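Local coordinates for protein antigen, P35 (Borreliella spielmanii A14S, PDB 6HPN) that is an outer surface protein, probably a lipoprotein, of the PFam54 family, orthologous to BBA64 of Borrelia burgdorferi and thought to take part in the pathogenesis of Lyme disease, at residues S84-I98 with K163-Y177. Sequence-based numbering, arbitrary orientation.
Sequences SLNFNEGVILNLGTI and KEKWLKDVDDIIKEY
Y177 swings its ring opposite the main-chain nitrogen (chi1 179°), bringing its face under I98, whose CG1 lies beside its own backbone N and drops onto the ring. This CH-pi contact puts CG1 3.7 Å from the ring centroid; a flat ring suits the spot because it offers a broad apolar face while its hydroxyl reaches K101. I98 CG2 also meets I173 CG2, at 4.0 Å.

One turn back, I174 sits as a knob in the hole formed by V91, N94, L95 and I98; its long, slim branch carries CD1 to the floor, 3.8 Å from V91 CG1. Beta-branched V91 and V170 meet methyl to methyl, CG1 to CG1 at 3.5 Å, and L95 CD2 rests on V170 CG2. Helices 89-102 and 146-179 thus pack within the all-helical PFam54 domain, their segment axes 9.9 Å apart and inclined at 64°.

Beyond V91 the contact passes to the Schellman turn that ends helix 75-84, with N86 at its positive-phi position. L85 CD2 packs against V170 CG2 and, obliquely, the indole of W166, while V170 CG2 lies over the ring's face near its rim. Small S84 lets the indole come close: NE1 donates to OG at 3.0 Å, a bent bond (138°), and OG also bonds L81 O. K163, extended past CG, is long enough to bring NZ to N86 OD1 (3.1 Å), Q124 and the carbonyl of T83.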
loop_
_atom_site.group_PDB
_atom_site.type_symbol
_atom_site.label_atom_id
_atom_site.label_comp_id
_atom_site.label_asym_id
_atom_site.label_seq_id
_atom_site.Cartn_x
_atom_site.Cartn_y
_atom_site.Cartn_z
ATOM N N SER A 84 -2.661 3.640 2.240
ATOM C CA SER A 84 -1.236 3.221 2.304
ATOM C C SER A 84 -0.401 4.356 2.897
ATOM O O SER A 84 0.679 4.056 3.396
ATOM C CB SER A 84 -0.700 2.803 0.958
ATOM O OG SER A 84 -0.110 3.898 0.262
ATOM N N LEU A 85 -0.857 5.607 2.804
ATOM C CA LEU A 85 -0.187 6.776 3.458
ATOM C C LEU A 85 -0.995 7.260 4.663
ATOM O O LEU A 85 -0.812 8.417 5.020
ATOM C CB LEU A 85 -0.035 7.910 2.455
ATOM C CG LEU A 85 0.746 7.527 1.211
ATOM C CD1 LEU A 85 0.460 8.479 0.073
ATOM C CD2 LEU A 85 2.229 7.474 1.533
ATOM N N ASN A 86 -1.836 6.396 5.243
ATOM C CA ASN A 86 -2.591 6.617 6.508
ATOM C C ASN A 86 -3.676 7.680 6.292
ATOM O O ASN A 86 -4.138 8.264 7.271
ATOM C CB ASN A 86 -1.649 6.954 7.670
ATOM C CG ASN A 86 -0.934 5.740 8.236
ATOM O OD1 ASN A 86 -1.297 4.594 7.952
ATOM N ND2 ASN A 86 0.088 5.981 9.041
ATOM N N PHE A 87 -4.083 7.918 5.049
ATOM C CA PHE A 87 -5.062 8.980 4.708
ATOM C C PHE A 87 -4.700 10.308 5.403
ATOM O O PHE A 87 -5.599 11.021 5.910
ATOM C CB PHE A 87 -6.484 8.522 5.064
ATOM C CG PHE A 87 -7.439 8.912 3.980
ATOM C CD1 PHE A 87 -7.703 10.245 3.729
ATOM C CD2 PHE A 87 -7.945 7.958 3.111
ATOM C CE1 PHE A 87 -8.510 10.616 2.667
ATOM C CE2 PHE A 87 -8.772 8.324 2.058
ATOM C CZ PHE A 87 -9.042 9.659 1.831
ATOM N N ASN A 88 -3.414 10.644 5.440
ATOM C CA ASN A 88 -2.930 11.958 5.909
ATOM C C ASN A 88 -2.929 12.898 4.706
ATOM O O ASN A 88 -2.017 12.771 3.886
ATOM C CB ASN A 88 -1.548 11.824 6.521
ATOM C CG ASN A 88 -1.010 13.139 7.044
ATOM O OD1 ASN A 88 -1.186 14.207 6.448
ATOM N ND2 ASN A 88 -0.316 13.057 8.158
ATOM N N GLU A 89 -3.936 13.771 4.590
ATOM C CA GLU A 89 -4.122 14.687 3.434
ATOM C C GLU A 89 -2.837 15.480 3.183
ATOM O O GLU A 89 -2.410 15.571 1.994
ATOM C CB GLU A 89 -5.224 15.714 3.673
ATOM C CG GLU A 89 -6.634 15.207 3.403
ATOM C CD GLU A 89 -7.203 14.379 4.539
ATOM O OE1 GLU A 89 -6.422 14.034 5.483
ATOM O OE2 GLU A 89 -8.413 14.097 4.496
ATOM N N GLY A 90 -2.263 16.057 4.249
ATOM C CA GLY A 90 -1.046 16.882 4.166
ATOM C C GLY A 90 -0.017 16.183 3.308
ATOM O O GLY A 90 0.383 16.743 2.262
ATOM N N VAL A 91 0.308 14.953 3.707
ATOM C CA VAL A 91 1.401 14.123 3.133
ATOM C C VAL A 91 1.083 13.764 1.681
ATOM O O VAL A 91 2.016 13.708 0.866
ATOM C CB VAL A 91 1.608 12.848 3.962
ATOM C CG1 VAL A 91 2.537 11.882 3.238
ATOM C CG2 VAL A 91 2.111 13.157 5.367
ATOM N N ILE A 92 -0.173 13.473 1.382
ATOM C CA ILE A 92 -0.593 13.037 0.024
ATOM C C ILE A 92 -0.497 14.250 -0.925
ATOM O O ILE A 92 0.054 14.081 -2.026
ATOM C CB ILE A 92 -1.991 12.385 0.089
ATOM C CG1 ILE A 92 -1.992 11.182 1.041
ATOM C CG2 ILE A 92 -2.501 12.018 -1.299
ATOM C CD1 ILE A 92 -3.381 10.727 1.494
ATOM N N LEU A 93 -0.985 15.431 -0.524
ATOM C CA LEU A 93 -0.813 16.683 -1.323
ATOM C C LEU A 93 0.670 16.916 -1.582
ATOM O O LEU A 93 1.056 17.065 -2.747
ATOM C CB LEU A 93 -1.415 17.873 -0.585
ATOM C CG LEU A 93 -2.935 17.800 -0.465
ATOM C CD1 LEU A 93 -3.420 18.605 0.739
ATOM C CD2 LEU A 93 -3.598 18.231 -1.776
ATOM N N ASN A 94 1.467 16.868 -0.524
ATOM C CA ASN A 94 2.913 17.195 -0.591
ATOM C C ASN A 94 3.590 16.212 -1.552
ATOM O O ASN A 94 4.295 16.675 -2.453
ATOM C CB ASN A 94 3.510 17.300 0.811
ATOM C CG ASN A 94 3.037 18.570 1.490
ATOM O OD1 ASN A 94 2.808 19.564 0.808
ATOM N ND2 ASN A 94 2.861 18.548 2.807
ATOM N N LEU A 95 3.350 14.913 -1.405
ATOM C CA LEU A 95 3.987 13.892 -2.269
ATOM C C LEU A 95 3.413 14.038 -3.673
ATOM O O LEU A 95 4.168 13.962 -4.616
ATOM C CB LEU A 95 3.710 12.506 -1.690
ATOM C CG LEU A 95 4.336 11.344 -2.447
ATOM C CD1 LEU A 95 5.849 11.336 -2.276
ATOM C CD2 LEU A 95 3.729 10.018 -1.993
ATOM N N GLY A 96 2.113 14.290 -3.784
ATOM C CA GLY A 96 1.464 14.623 -5.062
ATOM C C GLY A 96 2.245 15.699 -5.800
ATOM O O GLY A 96 2.614 15.476 -6.952
ATOM N N THR A 97 2.499 16.844 -5.174
ATOM C CA THR A 97 3.175 17.982 -5.841
ATOM C C THR A 97 4.539 17.504 -6.355
ATOM O O THR A 97 4.889 17.780 -7.498
ATOM C CB THR A 97 3.278 19.183 -4.891
ATOM O OG1 THR A 97 1.971 19.513 -4.417
ATOM C CG2 THR A 97 3.890 20.397 -5.550
ATOM N N ILE A 98 5.261 16.755 -5.536
ATOM C CA ILE A 98 6.687 16.395 -5.780
ATOM C C ILE A 98 6.774 15.348 -6.902
ATOM O O ILE A 98 7.556 15.542 -7.857
ATOM C CB ILE A 98 7.306 15.931 -4.449
ATOM C CG1 ILE A 98 7.318 17.080 -3.446
ATOM C CG2 ILE A 98 8.689 15.331 -4.631
ATOM C CD1 ILE A 98 7.623 16.653 -2.028
ATOM N N LYS A 163 5.034 -1.210 5.220
ATOM C CA LYS A 163 4.234 0.028 5.304
ATOM C C LYS A 163 5.048 1.083 6.053
ATOM O O LYS A 163 5.110 2.224 5.571
ATOM C CB LYS A 163 2.866 -0.200 5.947
ATOM C CG LYS A 163 1.856 0.879 5.578
ATOM C CD LYS A 163 0.564 0.878 6.321
ATOM C CE LYS A 163 -0.200 2.155 6.071
ATOM N NZ LYS A 163 -1.641 2.006 6.366
ATOM N N GLU A 164 5.703 0.710 7.153
ATOM C CA GLU A 164 6.495 1.676 7.960
ATOM C C GLU A 164 7.600 2.272 7.094
ATOM O O GLU A 164 7.696 3.509 7.069
ATOM C CB GLU A 164 6.958 1.051 9.268
ATOM C CG GLU A 164 6.030 1.483 10.403
ATOM C CD GLU A 164 6.076 0.652 11.671
ATOM O OE1 GLU A 164 6.967 -0.246 11.785
ATOM O OE2 GLU A 164 5.206 0.894 12.548
ATOM N N LYS A 165 8.330 1.437 6.348
ATOM C CA LYS A 165 9.439 1.862 5.449
ATOM C C LYS A 165 8.883 2.792 4.352
ATOM O O LYS A 165 9.503 3.823 4.070
ATOM C CB LYS A 165 10.168 0.622 4.921
ATOM C CG LYS A 165 11.354 0.885 3.995
ATOM C CD LYS A 165 12.733 0.829 4.634
ATOM C CE LYS A 165 13.825 1.401 3.740
ATOM N NZ LYS A 165 13.974 2.873 3.937
ATOM N N TRP A 166 7.720 2.490 3.792
ATOM C CA TRP A 166 7.052 3.317 2.755
ATOM C C TRP A 166 6.726 4.735 3.277
ATOM O O TRP A 166 7.059 5.750 2.608
ATOM C CB TRP A 166 5.804 2.550 2.304
ATOM C CG TRP A 166 4.755 3.341 1.582
ATOM C CD1 TRP A 166 3.457 3.542 1.968
ATOM C CD2 TRP A 166 4.892 3.980 0.305
ATOM N NE1 TRP A 166 2.782 4.266 1.026
ATOM C CE2 TRP A 166 3.640 4.553 -0.005
ATOM C CE3 TRP A 166 5.954 4.142 -0.592
ATOM C CZ2 TRP A 166 3.423 5.259 -1.190
ATOM C CZ3 TRP A 166 5.735 4.848 -1.756
ATOM C CH2 TRP A 166 4.484 5.386 -2.055
ATOM N N LEU A 167 6.061 4.814 4.423
ATOM C CA LEU A 167 5.759 6.091 5.109
ATOM C C LEU A 167 7.060 6.847 5.452
ATOM O O LEU A 167 7.090 8.084 5.306
ATOM C CB LEU A 167 4.963 5.777 6.376
ATOM C CG LEU A 167 3.540 5.272 6.157
ATOM C CD1 LEU A 167 3.073 4.499 7.380
ATOM C CD2 LEU A 167 2.582 6.408 5.859
ATOM N N LYS A 168 8.077 6.142 5.939
ATOM C CA LYS A 168 9.412 6.718 6.219
ATOM C C LYS A 168 9.955 7.357 4.916
ATOM O O LYS A 168 10.192 8.610 4.881
ATOM C CB LYS A 168 10.243 5.598 6.853
ATOM C CG LYS A 168 11.739 5.840 6.955
ATOM C CD LYS A 168 12.078 6.951 7.898
ATOM C CE LYS A 168 13.576 7.152 8.014
ATOM N NZ LYS A 168 13.895 8.573 8.301
ATOM N N ASP A 169 10.093 6.583 3.848
ATOM C CA ASP A 169 10.700 7.086 2.586
ATOM C C ASP A 169 9.907 8.311 2.097
ATOM O O ASP A 169 10.547 9.314 1.664
ATOM C CB ASP A 169 10.856 5.965 1.555
ATOM C CG ASP A 169 11.975 4.997 1.917
ATOM O OD1 ASP A 169 12.692 5.263 2.874
ATOM O OD2 ASP A 169 12.104 3.959 1.269
ATOM N N VAL A 170 8.575 8.265 2.235
ATOM C CA VAL A 170 7.648 9.349 1.794
ATOM C C VAL A 170 7.850 10.602 2.651
ATOM O O VAL A 170 7.897 11.692 2.077
ATOM C CB VAL A 170 6.178 8.898 1.818
ATOM C CG1 VAL A 170 5.231 10.080 1.945
ATOM C CG2 VAL A 170 5.819 8.072 0.589
ATOM N N ASP A 171 7.929 10.485 3.972
ATOM C CA ASP A 171 8.201 11.662 4.838
ATOM C C ASP A 171 9.586 12.239 4.486
ATOM O O ASP A 171 9.716 13.461 4.518
ATOM C CB ASP A 171 8.044 11.316 6.321
ATOM C CG ASP A 171 6.607 11.138 6.788
ATOM O OD1 ASP A 171 5.673 11.652 6.128
ATOM O OD2 ASP A 171 6.433 10.473 7.807
ATOM N N ASP A 172 10.572 11.403 4.137
ATOM C CA ASP A 172 11.979 11.837 3.915
ATOM C C ASP A 172 12.058 12.639 2.617
ATOM O O ASP A 172 12.678 13.728 2.619
ATOM C CB ASP A 172 12.942 10.648 3.897
ATOM C CG ASP A 172 13.179 10.069 5.282
ATOM O OD1 ASP A 172 12.755 10.707 6.229
ATOM O OD2 ASP A 172 13.789 8.987 5.400
ATOM N N ILE A 173 11.480 12.088 1.553
ATOM C CA ILE A 173 11.313 12.760 0.238
ATOM C C ILE A 173 10.736 14.153 0.510
ATOM O O ILE A 173 11.272 15.124 -0.015
ATOM C CB ILE A 173 10.414 11.909 -0.691
ATOM C CG1 ILE A 173 11.158 10.700 -1.260
ATOM C CG2 ILE A 173 9.835 12.734 -1.814
ATOM C CD1 ILE A 173 10.259 9.610 -1.892
ATOM N N ILE A 174 9.688 14.243 1.319
ATOM C CA ILE A 174 9.003 15.532 1.623
ATOM C C ILE A 174 9.957 16.452 2.404
ATOM O O ILE A 174 10.109 17.617 1.994
ATOM C CB ILE A 174 7.675 15.269 2.367
ATOM C CG1 ILE A 174 6.659 14.619 1.425
ATOM C CG2 ILE A 174 7.106 16.535 2.989
ATOM C CD1 ILE A 174 5.379 14.195 2.094
ATOM N N LYS A 175 10.544 15.950 3.495
ATOM C CA LYS A 175 11.472 16.718 4.356
ATOM C C LYS A 175 12.611 17.243 3.486
ATOM O O LYS A 175 12.868 18.447 3.559
ATOM C CB LYS A 175 12.001 15.871 5.513
ATOM C CG LYS A 175 11.321 16.138 6.849
ATOM C CD LYS A 175 10.938 14.898 7.683
ATOM C CE LYS A 175 9.607 15.074 8.401
ATOM N NZ LYS A 175 9.111 13.813 9.008
ATOM N N GLU A 176 13.216 16.375 2.671
ATOM C CA GLU A 176 14.442 16.675 1.889
ATOM C C GLU A 176 14.108 17.679 0.784
ATOM O O GLU A 176 14.931 18.611 0.562
ATOM C CB GLU A 176 15.064 15.390 1.342
ATOM C CG GLU A 176 15.672 14.540 2.438
ATOM C CD GLU A 176 15.842 13.068 2.118
ATOM O OE1 GLU A 176 15.738 12.697 0.933
ATOM O OE2 GLU A 176 16.076 12.293 3.063
ATOM N N TYR A 177 12.954 17.506 0.139
ATOM C CA TYR A 177 12.469 18.385 -0.948
ATOM C C TYR A 177 12.277 19.785 -0.361
ATOM O O TYR A 177 12.578 20.801 -1.033
ATOM C CB TYR A 177 11.203 17.807 -1.594
ATOM C CG TYR A 177 10.614 18.647 -2.705
ATOM C CD1 TYR A 177 11.016 18.516 -4.034
ATOM C CD2 TYR A 177 9.661 19.619 -2.422
ATOM C CE1 TYR A 177 10.484 19.325 -5.038
ATOM C CE2 TYR A 177 9.135 20.445 -3.404
ATOM C CZ TYR A 177 9.540 20.297 -4.719
ATOM O OH TYR A 177 8.972 21.119 -5.661
#